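Local coordinates for protein uricase (Arthrobacter globiformis, PDB 2YZC) that catalyses the oxidation of uric acid by molecular oxygen to 5-hydroxyisourate, a step on the route to allantoin, at residues A[129-134]-A[205-210]; A[224-229]-A[277-282]; A[232-237]-A[283-288]. All blocks are in the same frame, centred on the assembly; numbering follows the deposited sequence.

Contact 1 (A[129-134]-A[205-210]); sequences KSEVRT and SVRGLL
A salt bridge between Glu131 and Arg207 joins a strand to a helix in the tandem T-fold of uricase, in which antiparallel sheet carries pairs of helices. Glu131 lies on strand 131-140, just past the corner at Ser130, whereas Arg207 belongs to helix 199-216. Glu131 is buried and Arg207 partly exposed, and their charged ends are the two groups that meet. Arg207 NE donates to Glu131 OE1 over 2.6 Å in an almost straight bond of 173°. The acceptor uses its syn lone pair, on the side of the other oxygen, and sits practically in the guanidinium plane. Because the two flat groups are only 24° from coplanar, NE points its single hydrogen edge-on at the carboxylate. An extended aliphatic chain from CG to NE, begun with Arg207 CG trans to its backbone N (chi1 171°), carries the guanidinium across from the helix, and the two side chains cross at about a right angle. Arginine suits this position because its reach is combined with donors in one plane: NE takes the carboxylate directly while NH2 serves a water. Glutamate in turn offers two oxygens: OE1 accepts from Arg207 NE and from water 1, and OE2 is held by Tyr203 OH from one helical turn earlier. With both oxygens held, rotation of the carboxylate is restrained, and its negative charge is probably balanced by the arginine. Phe114 and Ile150 pack against the Glu131 side chain, while Val206 and Leu210 lean on strand 182-192. Water 1 closes a ring between the charged groups, donating to Glu131 OE1 over 2.6 Å and accepting from Arg207 NH2 over 3.0 Å.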
ATOM      1  N   LYS A 129      -7.217  -6.631  13.557  1.00 18.63           N
ATOM      2  CA  LYS A 129      -7.112  -5.693  12.442  1.00 18.24           C
ATOM      3  C   LYS A 129      -8.413  -5.455  11.682  1.00 18.16           C
ATOM      4  O   LYS A 129      -8.412  -4.781  10.653  1.00 17.09           O
ATOM      5  CB  LYS A 129      -6.056  -6.200  11.456  1.00 18.63           C
ATOM      6  CG  LYS A 129      -4.685  -6.485  12.077  1.00 18.98           C
ATOM      7  CD  LYS A 129      -3.674  -6.879  11.003  1.00 22.01           C
ATOM      8  CE  LYS A 129      -2.269  -7.052  11.579  1.00 23.44           C
ATOM      9  NZ  LYS A 129      -1.306  -7.505  10.533  1.00 22.73           N
ATOM     10  N   SER A 130      -9.516  -5.983  12.196  1.00 17.49           N
ATOM     11  CA  SER A 130     -10.797  -5.863  11.503  1.00 18.86           C
ATOM     12  C   SER A 130     -11.436  -4.483  11.456  1.00 19.37           C
ATOM     13  O   SER A 130     -12.395  -4.272  10.722  1.00 19.01           O
ATOM     14  CB  SER A 130     -11.772  -6.886  12.076  1.00 20.31           C
ATOM     15  OG  SER A 130     -11.213  -8.181  11.921  1.00 21.05           O
ATOM     16  N   GLU A 131     -10.900  -3.548  12.232  1.00 17.52           N
ATOM     17  CA  GLU A 131     -11.405  -2.184  12.239  1.00 19.32           C
ATOM     18  C   GLU A 131     -10.399  -1.285  12.938  1.00 17.62           C
ATOM     19  O   GLU A 131      -9.579  -1.753  13.720  1.00 17.93           O
ATOM     20  CB  GLU A 131     -12.742  -2.099  12.975  1.00 21.07           C
ATOM     21  CG  GLU A 131     -12.625  -2.306  14.473  1.00 24.71           C
ATOM     22  CD  GLU A 131     -13.967  -2.475  15.147  1.00 28.68           C
ATOM     23  OE1 GLU A 131     -14.706  -3.414  14.769  1.00 27.98           O
ATOM     24  OE2 GLU A 131     -14.282  -1.672  16.053  1.00 27.94           O
ATOM     25  N   VAL A 132     -10.473   0.006  12.637  1.00 18.19           N
ATOM     26  CA  VAL A 132      -9.609   1.000  13.243  1.00 17.36           C
ATOM     27  C   VAL A 132     -10.526   2.104  13.747  1.00 19.28           C
ATOM     28  O   VAL A 132     -11.434   2.545  13.033  1.00 17.63           O
ATOM     29  CB  VAL A 132      -8.614   1.596  12.230  1.00 16.67           C
ATOM     30  CG1 VAL A 132      -7.836   2.734  12.876  1.00 18.23           C
ATOM     31  CG2 VAL A 132      -7.639   0.510  11.751  1.00 18.26           C
ATOM     32  N   ARG A 133     -10.295   2.527  14.984  1.00 18.01           N
ATOM     33  CA  ARG A 133     -11.088   3.580  15.602  1.00 17.63           C
ATOM     34  C   ARG A 133     -10.354   4.909  15.449  1.00 18.68           C
ATOM     35  O   ARG A 133      -9.126   4.965  15.564  1.00 17.23           O
ATOM     36  CB  ARG A 133     -11.309   3.247  17.079  1.00 19.29           C
ATOM     37  CG  ARG A 133     -11.925   4.359  17.920  1.00 19.98           C
ATOM     38  CD  ARG A 133     -12.205   3.844  19.325  1.00 19.97           C
ATOM     39  NE  ARG A 133     -12.608   4.907  20.239  1.00 21.25           N
ATOM     40  CZ  ARG A 133     -12.904   4.717  21.521  1.00 21.81           C
ATOM     41  NH1 ARG A 133     -12.851   3.497  22.044  1.00 18.64           N
ATOM     42  NH2 ARG A 133     -13.233   5.750  22.288  1.00 20.20           N
ATOM     43  N   THR A 134     -11.106   5.975  15.184  1.00 16.16           N
ATOM     44  CA  THR A 134     -10.504   7.284  15.007  1.00 17.97           C
ATOM     45  C   THR A 134     -11.141   8.338  15.903  1.00 18.41           C
ATOM     46  O   THR A 134     -12.278   8.193  16.349  1.00 16.78           O
ATOM     47  CB  THR A 134     -10.634   7.768  13.544  1.00 21.17           C
ATOM     48  OG1 THR A 134     -12.017   8.000  13.236  1.00 20.23           O
ATOM     49  CG2 THR A 134     -10.080   6.727  12.583  1.00 23.90           C
ATOM     50  N   SER A 205     -21.381   1.173  21.191  1.00 21.12           N
ATOM     51  CA  SER A 205     -22.792   1.213  20.840  1.00 20.35           C
ATOM     52  C   SER A 205     -22.989   1.599  19.380  1.00 20.25           C
ATOM     53  O   SER A 205     -23.785   0.981  18.667  1.00 19.46           O
ATOM     54  CB  SER A 205     -23.535   2.213  21.728  1.00 21.15           C
ATOM     55  OG  SER A 205     -24.854   2.401  21.250  1.00 23.83           O
ATOM     56  N   VAL A 206     -22.276   2.632  18.943  1.00 18.43           N
ATOM     57  CA  VAL A 206     -22.389   3.099  17.567  1.00 18.10           C
ATOM     58  C   VAL A 206     -21.981   1.987  16.601  1.00 19.37           C
ATOM     59  O   VAL A 206     -22.690   1.705  15.635  1.00 18.71           O
ATOM     60  CB  VAL A 206     -21.532   4.373  17.351  1.00 18.01           C
ATOM     61  CG1 VAL A 206     -21.455   4.727  15.873  1.00 16.73           C
ATOM     62  CG2 VAL A 206     -22.162   5.541  18.116  1.00 18.85           C
ATOM     63  N   ARG A 207     -20.853   1.340  16.874  1.00 18.13           N
ATOM     64  CA  ARG A 207     -20.398   0.241  16.020  1.00 20.97           C
ATOM     65  C   ARG A 207     -21.507  -0.808  15.893  1.00 19.67           C
ATOM     66  O   ARG A 207     -21.831  -1.261  14.794  1.00 19.37           O
ATOM     67  CB  ARG A 207     -19.140  -0.401  16.619  1.00 20.78           C
ATOM     68  CG  ARG A 207     -18.693  -1.683  15.932  1.00 22.94           C
ATOM     69  CD  ARG A 207     -17.460  -2.260  16.621  1.00 25.50           C
ATOM     70  NE  ARG A 207     -17.034  -3.521  16.026  1.00 25.54           N
ATOM     71  CZ  ARG A 207     -17.697  -4.668  16.131  1.00 28.10           C
ATOM     72  NH1 ARG A 207     -18.830  -4.726  16.818  1.00 29.68           N
ATOM     73  NH2 ARG A 207     -17.229  -5.761  15.541  1.00 28.48           N
ATOM     74  N   GLY A 208     -22.088  -1.190  17.024  1.00 19.36           N
ATOM     75  CA  GLY A 208     -23.149  -2.183  17.013  1.00 19.09           C
ATOM     76  C   GLY A 208     -24.393  -1.741  16.255  1.00 20.88           C
ATOM     77  O   GLY A 208     -25.024  -2.543  15.566  1.00 20.52           O
ATOM     78  N   LEU A 209     -24.757  -0.469  16.382  1.00 19.33           N
ATOM     79  CA  LEU A 209     -25.939   0.053  15.695  1.00 21.59           C
ATOM     80  C   LEU A 209     -25.740   0.072  14.180  1.00 21.19           C
ATOM     81  O   LEU A 209     -26.668  -0.207  13.415  1.00 19.27           O
ATOM     82  CB  LEU A 209     -26.259   1.462  16.192  1.00 20.31           C
ATOM     83  CG  LEU A 209     -26.654   1.566  17.667  1.00 23.30           C
ATOM     84  CD1 LEU A 209     -26.718   3.026  18.092  1.00 21.60           C
ATOM     85  CD2 LEU A 209     -27.994   0.877  17.879  1.00 24.19           C
ATOM     86  N   LEU A 210     -24.530   0.409  13.750  1.00 19.88           N
ATOM     87  CA  LEU A 210     -24.219   0.451  12.323  1.00 19.93           C
ATOM     88  C   LEU A 210     -24.270  -0.957  11.738  1.00 19.93           C
ATOM     89  O   LEU A 210     -24.858  -1.181  10.682  1.00 17.84           O
ATOM     90  CB  LEU A 210     -22.828   1.048  12.092  1.00 18.64           C
ATOM     91  CG  LEU A 210     -22.631   2.525  12.445  1.00 19.38           C
ATOM     92  CD1 LEU A 210     -21.165   2.897  12.299  1.00 19.21           C
ATOM     93  CD2 LEU A 210     -23.487   3.393  11.529  1.00 17.72           C
TER
HETATM   94  O   HOH W   1     -15.073  -5.702  13.514  1.00 42.92           O

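Contact 2 (A[224-229]-A[277-282]); sequences QTMYEM and GLIEAT
Helix 224-229 runs over strand 277-282 in roughly the same direction, the short axes 32° apart and 9.2 Å from each other, with Met226 and Ala281 nearest in register at 7.8 Å between their CA atoms. One helix residue, Met226, makes the whole contact. Its chain is extended to SD, with chi1 at 179°, which brings the sulfur to the strand between Ile279 and Ala281. Met226 SD lies 3.9 Å from Ile279 CG2 and 4.0 Å from Ala281 CB; the modelled approaches of CE are closer than expected, so its exact position is doubtful. Methionine suits this place by being slender and flexible, alanine by being small beneath it. Ile279 is branched to serve two sides: CG2 meets Met226, while the end of the longer branch leads away, and the side chain as a whole reaches the bound allantoate. Across the interface the strand pairs with one of a neighbouring subunit, whose His56 also packs on Met226. The contact is purely apolar, which implies that dispersion, not hydrogen bonding, holds these two segments together beside the pocket that Ile279 helps to line.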
ATOM      1  N   GLN A 224     -30.325   3.738   1.024  1.00 19.94           N
ATOM      2  CA  GLN A 224     -31.320   3.442   2.053  1.00 21.99           C
ATOM      3  C   GLN A 224     -30.662   2.768   3.251  1.00 21.62           C
ATOM      4  O   GLN A 224     -30.959   3.084   4.408  1.00 20.63           O
ATOM      5  CB  GLN A 224     -32.410   2.523   1.488  1.00 22.66           C
ATOM      6  CG  GLN A 224     -33.543   2.210   2.462  1.00 26.68           C
ATOM      7  CD  GLN A 224     -34.383   1.018   2.024  1.00 30.24           C
ATOM      8  OE1 GLN A 224     -35.501   0.817   2.503  1.00 32.97           O
ATOM      9  NE2 GLN A 224     -33.840   0.213   1.118  1.00 29.74           N
ATOM     10  N   THR A 225     -29.775   1.821   2.966  1.00 20.78           N
ATOM     11  CA  THR A 225     -29.062   1.112   4.017  1.00 19.74           C
ATOM     12  C   THR A 225     -28.250   2.118   4.832  1.00 19.09           C
ATOM     13  O   THR A 225     -28.191   2.037   6.055  1.00 19.14           O
ATOM     14  CB  THR A 225     -28.118   0.045   3.416  1.00 19.37           C
ATOM     15  OG1 THR A 225     -28.906  -1.002   2.830  1.00 20.67           O
ATOM     16  CG2 THR A 225     -27.193  -0.544   4.494  1.00 18.79           C
ATOM     17  N   MET A 226     -27.637   3.075   4.147  1.00 18.82           N
ATOM     18  CA  MET A 226     -26.833   4.085   4.823  1.00 18.08           C
ATOM     19  C   MET A 226     -27.701   5.016   5.671  1.00 19.21           C
ATOM     20  O   MET A 226     -27.319   5.397   6.777  1.00 20.29           O
ATOM     21  CB  MET A 226     -26.039   4.899   3.799  1.00 19.32           C
ATOM     22  CG  MET A 226     -25.189   6.003   4.416  1.00 21.34           C
ATOM     23  SD  MET A 226     -24.166   6.837   3.189  1.00 23.32           S
ATOM     24  CE  MET A 226     -25.461   7.512   2.113  1.00 21.57           C
ATOM     25  N   TYR A 227     -28.869   5.379   5.154  1.00 18.71           N
ATOM     26  CA  TYR A 227     -29.762   6.259   5.891  1.00 19.19           C
ATOM     27  C   TYR A 227     -30.204   5.573   7.185  1.00 19.48           C
ATOM     28  O   TYR A 227     -30.192   6.188   8.245  1.00 21.18           O
ATOM     29  CB  TYR A 227     -30.979   6.618   5.033  1.00 21.00           C
ATOM     30  CG  TYR A 227     -31.981   7.503   5.735  1.00 25.86           C
ATOM     31  CD1 TYR A 227     -31.765   8.872   5.864  1.00 28.63           C
ATOM     32  CD2 TYR A 227     -33.133   6.961   6.297  1.00 28.04           C
ATOM     33  CE1 TYR A 227     -32.677   9.682   6.542  1.00 32.70           C
ATOM     34  CE2 TYR A 227     -34.046   7.756   6.974  1.00 31.29           C
ATOM     35  CZ  TYR A 227     -33.812   9.113   7.095  1.00 31.64           C
ATOM     36  OH  TYR A 227     -34.714   9.890   7.782  1.00 39.16           O
ATOM     37  N   GLU A 228     -30.583   4.299   7.099  1.00 18.50           N
ATOM     38  CA  GLU A 228     -31.014   3.551   8.280  1.00 19.42           C
ATOM     39  C   GLU A 228     -29.893   3.426   9.313  1.00 20.84           C
ATOM     40  O   GLU A 228     -30.140   3.491  10.521  1.00 20.17           O
ATOM     41  CB  GLU A 228     -31.511   2.161   7.877  1.00 21.44           C
ATOM     42  CG  GLU A 228     -32.808   2.205   7.083  1.00 28.18           C
ATOM     43  CD  GLU A 228     -33.925   2.917   7.835  1.00 32.21           C
ATOM     44  OE1 GLU A 228     -34.628   3.741   7.213  1.00 36.92           O
ATOM     45  OE2 GLU A 228     -34.105   2.652   9.042  1.00 34.27           O
ATOM     46  N   MET A 229     -28.666   3.231   8.841  1.00 19.70           N
ATOM     47  CA  MET A 229     -27.521   3.134   9.744  1.00 20.22           C
ATOM     48  C   MET A 229     -27.357   4.458  10.497  1.00 20.02           C
ATOM     49  O   MET A 229     -27.204   4.475  11.717  1.00 21.21           O
ATOM     50  CB  MET A 229     -26.247   2.812   8.950  1.00 19.67           C
ATOM     51  CG  MET A 229     -26.200   1.381   8.414  1.00 19.15           C
ATOM     52  SD  MET A 229     -24.961   1.109   7.117  1.00 22.18           S
ATOM     53  CE  MET A 229     -23.420   1.353   8.051  1.00 21.97           C
ATOM     54  N   GLY A 277     -18.881   1.688  -6.719  1.00 17.92           N
ATOM     55  CA  GLY A 277     -19.828   2.751  -6.454  1.00 18.24           C
ATOM     56  C   GLY A 277     -19.382   3.394  -5.152  1.00 17.20           C
ATOM     57  O   GLY A 277     -18.802   2.724  -4.296  1.00 17.42           O
ATOM     58  N   LEU A 278     -19.619   4.692  -5.004  1.00 16.16           N
ATOM     59  CA  LEU A 278     -19.250   5.390  -3.780  1.00 15.28           C
ATOM     60  C   LEU A 278     -20.450   6.234  -3.377  1.00 16.63           C
ATOM     61  O   LEU A 278     -20.784   7.213  -4.047  1.00 16.46           O
ATOM     62  CB  LEU A 278     -18.024   6.272  -4.004  1.00 17.86           C
ATOM     63  CG  LEU A 278     -17.505   7.013  -2.769  1.00 19.24           C
ATOM     64  CD1 LEU A 278     -17.193   6.012  -1.651  1.00 21.69           C
ATOM     65  CD2 LEU A 278     -16.266   7.818  -3.141  1.00 22.68           C
ATOM     66  N   ILE A 279     -21.111   5.812  -2.304  1.00 17.17           N
ATOM     67  CA  ILE A 279     -22.305   6.478  -1.788  1.00 20.26           C
ATOM     68  C   ILE A 279     -21.944   7.172  -0.478  1.00 20.13           C
ATOM     69  O   ILE A 279     -21.404   6.545   0.435  1.00 20.91           O
ATOM     70  CB  ILE A 279     -23.441   5.439  -1.556  1.00 20.95           C
ATOM     71  CG1 ILE A 279     -24.106   5.069  -2.888  1.00 21.60           C
ATOM     72  CG2 ILE A 279     -24.498   6.001  -0.623  1.00 22.81           C
ATOM     73  CD1 ILE A 279     -23.179   4.486  -3.938  1.00 19.99           C
ATOM     74  N   GLU A 280     -22.242   8.467  -0.385  1.00 20.64           N
ATOM     75  CA  GLU A 280     -21.898   9.222   0.815  1.00 20.16           C
ATOM     76  C   GLU A 280     -23.024  10.149   1.258  1.00 21.54           C
ATOM     77  O   GLU A 280     -23.765  10.690   0.433  1.00 19.38           O
ATOM     78  CB  GLU A 280     -20.633  10.044   0.557  1.00 24.99           C
ATOM     79  CG  GLU A 280     -19.644   9.363  -0.390  1.00 28.48           C
ATOM     80  CD  GLU A 280     -18.316  10.087  -0.487  1.00 32.02           C
ATOM     81  OE1 GLU A 280     -17.484   9.923   0.428  1.00 35.60           O
ATOM     82  OE2 GLU A 280     -18.106  10.825  -1.473  1.00 34.08           O
ATOM     83  N   ALA A 281     -23.144  10.343   2.566  1.00 20.57           N
ATOM     84  CA  ALA A 281     -24.189  11.207   3.087  1.00 21.73           C
ATOM     85  C   ALA A 281     -23.991  11.590   4.540  1.00 23.51           C
ATOM     86  O   ALA A 281     -23.276  10.926   5.293  1.00 21.52           O
ATOM     87  CB  ALA A 281     -25.546  10.546   2.922  1.00 21.31           C
ATOM     88  N   THR A 282     -24.652  12.680   4.911  1.00 23.78           N
ATOM     89  CA  THR A 282     -24.630  13.203   6.262  1.00 22.63           C
ATOM     90  C   THR A 282     -26.050  13.068   6.801  1.00 23.06           C
ATOM     91  O   THR A 282     -27.007  13.517   6.162  1.00 21.55           O
ATOM     92  CB  THR A 282     -24.262  14.699   6.286  1.00 23.76           C
ATOM     93  OG1 THR A 282     -23.006  14.905   5.631  1.00 25.45           O
ATOM     94  CG2 THR A 282     -24.170  15.196   7.722  1.00 25.29           C
TER

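Contact 3 (A[232-237]-A[283-288]); sequences AVIETH and IQREGS
The last turn of helix 222-236 comes beside the end of strand 276-285, where Ile234 and Arg285 are nearest in register with CA atoms 6.6 Å apart. Arg285 carries the polar half of the contact. Its CG stands opposite the backbone N (chi1 -176°), and a bend at chi3 turns the guanidinium back onto the end of the helix. There NH2 donates to Ile234 O at 3.0 Å, meeting a lone pair in the carbonyl plane, although the bond is bent to 132° and the oxygen lies out of the guanidinium plane. Water 2 makes a second link, donating to Ile234 O at 2.9 Å and accepting from Arg285 NH1 at 3.1 Å. His237 O comes within 2.9 Å of Arg285 NH2, and Ile240 O accepts a further hydrogen bond from that nitrogen. Ile234 also supplies the apolar half: its CG2 lies over one guanidinium face, 3.6 Å from Arg285 NH2, while CG1 rests 4.2 Å from Ile283 CG2. Branched isoleucines thus fill the space between helix and strand, helped by Val13 of a neighbouring subunit. From Arg285 a type II turn to Ser288 leads the chain off the strand, bringing Ser288 OG and Ser288 N to Arg285 O, and Gly287 adopts a positive phi at which a side chain would collide with the preceding carbonyl. A leucine in place of Arg285 would probably deprive Ile234 O of its direct donor and leave water 2 without the NH1 donor. Placing a cation among carbonyl oxygens at a helix C-terminus is electrostatically apt: the arginine probably offsets the partial negative charge gathered there while tying the helix end to the strand end.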
ATOM      1  N   ALA A 232     -30.336   5.245  13.100  1.00 21.48           N
ATOM      2  CA  ALA A 232     -30.244   4.455  14.323  1.00 21.96           C
ATOM      3  C   ALA A 232     -29.282   5.100  15.322  1.00 22.20           C
ATOM      4  O   ALA A 232     -29.527   5.093  16.528  1.00 21.21           O
ATOM      5  CB  ALA A 232     -29.780   3.035  13.993  1.00 21.79           C
ATOM      6  N   VAL A 233     -28.185   5.651  14.816  1.00 21.07           N
ATOM      7  CA  VAL A 233     -27.198   6.290  15.678  1.00 21.23           C
ATOM      8  C   VAL A 233     -27.742   7.571  16.316  1.00 22.82           C
ATOM      9  O   VAL A 233     -27.699   7.733  17.543  1.00 23.66           O
ATOM     10  CB  VAL A 233     -25.906   6.603  14.886  1.00 20.47           C
ATOM     11  CG1 VAL A 233     -24.980   7.491  15.701  1.00 19.48           C
ATOM     12  CG2 VAL A 233     -25.197   5.298  14.535  1.00 17.63           C
ATOM     13  N   ILE A 234     -28.263   8.472  15.490  1.00 21.59           N
ATOM     14  CA  ILE A 234     -28.798   9.733  15.996  1.00 23.94           C
ATOM     15  C   ILE A 234     -29.966   9.524  16.956  1.00 25.15           C
ATOM     16  O   ILE A 234     -30.079  10.222  17.967  1.00 25.98           O
ATOM     17  CB  ILE A 234     -29.275  10.651  14.851  1.00 24.05           C
ATOM     18  CG1 ILE A 234     -28.141  10.884  13.847  1.00 23.89           C
ATOM     19  CG2 ILE A 234     -29.748  11.990  15.426  1.00 26.18           C
ATOM     20  CD1 ILE A 234     -26.918  11.551  14.432  1.00 25.87           C
ATOM     21  N   GLU A 235     -30.835   8.571  16.645  1.00 25.86           N
ATOM     22  CA  GLU A 235     -31.989   8.303  17.497  1.00 28.17           C
ATOM     23  C   GLU A 235     -31.597   7.708  18.843  1.00 28.33           C
ATOM     24  O   GLU A 235     -32.298   7.889  19.841  1.00 28.88           O
ATOM     25  CB  GLU A 235     -32.965   7.358  16.791  1.00 30.23           C
ATOM     26  CG  GLU A 235     -33.741   8.007  15.658  1.00 33.36           C
ATOM     27  CD  GLU A 235     -34.696   7.045  14.984  1.00 36.47           C
ATOM     28  OE1 GLU A 235     -35.508   7.497  14.150  1.00 39.07           O
ATOM     29  OE2 GLU A 235     -34.632   5.835  15.285  1.00 38.39           O
ATOM     30  N   THR A 236     -30.467   7.011  18.875  1.00 26.12           N
ATOM     31  CA  THR A 236     -30.010   6.371  20.100  1.00 26.53           C
ATOM     32  C   THR A 236     -29.107   7.235  20.979  1.00 26.68           C
ATOM     33  O   THR A 236     -29.118   7.100  22.204  1.00 26.68           O
ATOM     34  CB  THR A 236     -29.254   5.061  19.776  1.00 26.94           C
ATOM     35  OG1 THR A 236     -30.105   4.195  19.012  1.00 28.29           O
ATOM     36  CG2 THR A 236     -28.834   4.348  21.057  1.00 28.26           C
ATOM     37  N   HIS A 237     -28.333   8.127  20.369  1.00 24.72           N
ATOM     38  CA  HIS A 237     -27.409   8.945  21.146  1.00 24.57           C
ATOM     39  C   HIS A 237     -27.608  10.451  21.088  1.00 24.02           C
ATOM     40  O   HIS A 237     -27.225  11.098  20.120  1.00 21.80           O
ATOM     41  CB  HIS A 237     -25.973   8.609  20.747  1.00 24.78           C
ATOM     42  CG  HIS A 237     -25.559   7.223  21.128  1.00 24.02           C
ATOM     43  ND1 HIS A 237     -25.689   6.146  20.278  1.00 26.26           N
ATOM     44  CD2 HIS A 237     -25.055   6.733  22.284  1.00 22.74           C
ATOM     45  CE1 HIS A 237     -25.282   5.051  20.895  1.00 23.36           C
ATOM     46  NE2 HIS A 237     -24.893   5.380  22.114  1.00 26.91           N
ATOM     47  N   ILE A 283     -26.188  12.427   7.954  1.00 22.20           N
ATOM     48  CA  ILE A 283     -27.486  12.276   8.597  1.00 22.97           C
ATOM     49  C   ILE A 283     -27.377  13.187   9.819  1.00 23.88           C
ATOM     50  O   ILE A 283     -26.494  13.000  10.657  1.00 21.54           O
ATOM     51  CB  ILE A 283     -27.732  10.820   9.036  1.00 24.33           C
ATOM     52  CG1 ILE A 283     -27.722   9.897   7.816  1.00 27.05           C
ATOM     53  CG2 ILE A 283     -29.065  10.708   9.750  1.00 24.79           C
ATOM     54  CD1 ILE A 283     -28.812  10.201   6.804  1.00 28.64           C
ATOM     55  N   GLN A 284     -28.263  14.178   9.907  1.00 24.28           N
ATOM     56  CA  GLN A 284     -28.219  15.145  10.999  1.00 25.86           C
ATOM     57  C   GLN A 284     -29.442  15.206  11.905  1.00 25.40           C
ATOM     58  O   GLN A 284     -30.546  14.820  11.521  1.00 24.29           O
ATOM     59  CB  GLN A 284     -27.989  16.549  10.431  1.00 27.66           C
ATOM     60  CG  GLN A 284     -26.626  16.787   9.822  1.00 33.56           C
ATOM     61  CD  GLN A 284     -26.459  18.207   9.305  1.00 37.86           C
ATOM     62  OE1 GLN A 284     -25.338  18.689   9.124  1.00 38.88           O
ATOM     63  NE2 GLN A 284     -27.578  18.880   9.053  1.00 38.36           N
ATOM     64  N   ARG A 285     -29.225  15.701  13.120  1.00 23.63           N
ATOM     65  CA  ARG A 285     -30.308  15.886  14.073  1.00 25.83           C
ATOM     66  C   ARG A 285     -30.951  17.186  13.584  1.00 25.13           C
ATOM     67  O   ARG A 285     -30.251  18.169  13.340  1.00 23.79           O
ATOM     68  CB  ARG A 285     -29.740  16.065  15.485  1.00 26.58           C
ATOM     69  CG  ARG A 285     -30.782  16.169  16.586  1.00 28.40           C
ATOM     70  CD  ARG A 285     -30.112  16.293  17.957  1.00 27.34           C
ATOM     71  NE  ARG A 285     -29.356  15.094  18.305  1.00 27.05           N
ATOM     72  CZ  ARG A 285     -29.911  13.927  18.626  1.00 26.38           C
ATOM     73  NH1 ARG A 285     -31.231  13.804  18.651  1.00 25.34           N
ATOM     74  NH2 ARG A 285     -29.145  12.879  18.909  1.00 24.53           N
ATOM     75  N   GLU A 286     -32.269  17.196  13.425  1.00 26.01           N
ATOM     76  CA  GLU A 286     -32.937  18.399  12.931  1.00 28.22           C
ATOM     77  C   GLU A 286     -32.534  19.662  13.685  1.00 27.64           C
ATOM     78  O   GLU A 286     -32.509  19.680  14.911  1.00 27.57           O
ATOM     79  CB  GLU A 286     -34.463  18.253  12.999  1.00 32.00           C
ATOM     80  CG  GLU A 286     -35.184  19.398  12.290  1.00 36.82           C
ATOM     81  CD  GLU A 286     -36.672  19.483  12.605  1.00 42.76           C
ATOM     82  OE1 GLU A 286     -37.354  20.321  11.975  1.00 44.04           O
ATOM     83  OE2 GLU A 286     -37.158  18.729  13.479  1.00 43.65           O
ATOM     84  N   GLY A 287     -32.210  20.713  12.937  1.00 26.24           N
ATOM     85  CA  GLY A 287     -31.836  21.979  13.544  1.00 27.74           C
ATOM     86  C   GLY A 287     -30.385  22.152  13.969  1.00 27.73           C
ATOM     87  O   GLY A 287     -29.984  23.255  14.335  1.00 28.85           O
ATOM     88  N   SER A 288     -29.589  21.088  13.919  1.00 27.33           N
ATOM     89  CA  SER A 288     -28.190  21.193  14.332  1.00 27.97           C
ATOM     90  C   SER A 288     -27.357  21.975  13.318  1.00 28.81           C
ATOM     91  O   SER A 288     -27.812  22.254  12.210  1.00 29.72           O
ATOM     92  CB  SER A 288     -27.587  19.799  14.548  1.00 26.99           C
ATOM     93  OG  SER A 288     -27.658  19.015  13.369  1.00 25.91           O
TER
HETATM   94  O   HOH W   2     -31.504  11.154  20.319  1.00 32.01           O

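From the N terminus, contact 1 comes first: it closes the loop from strand 131-140 to helix 199-216, which takes in strands 143-157 and 182-192. It is complete before the others open. Helix 222-236 then begins contacts 2 and 3 in succession, and after strand 240-254 the chain returns along strand 276-285 to close both in the same order, so their two loops overlap and the contacts cross. Neighbouring helices join the sets, Leu210 packing on Met229 and Leu209 on Thr236. Together the contacts tie both helices to one curved sheet, from the first strand-to-helix salt bridge to the pocket and a neighbouring subunit.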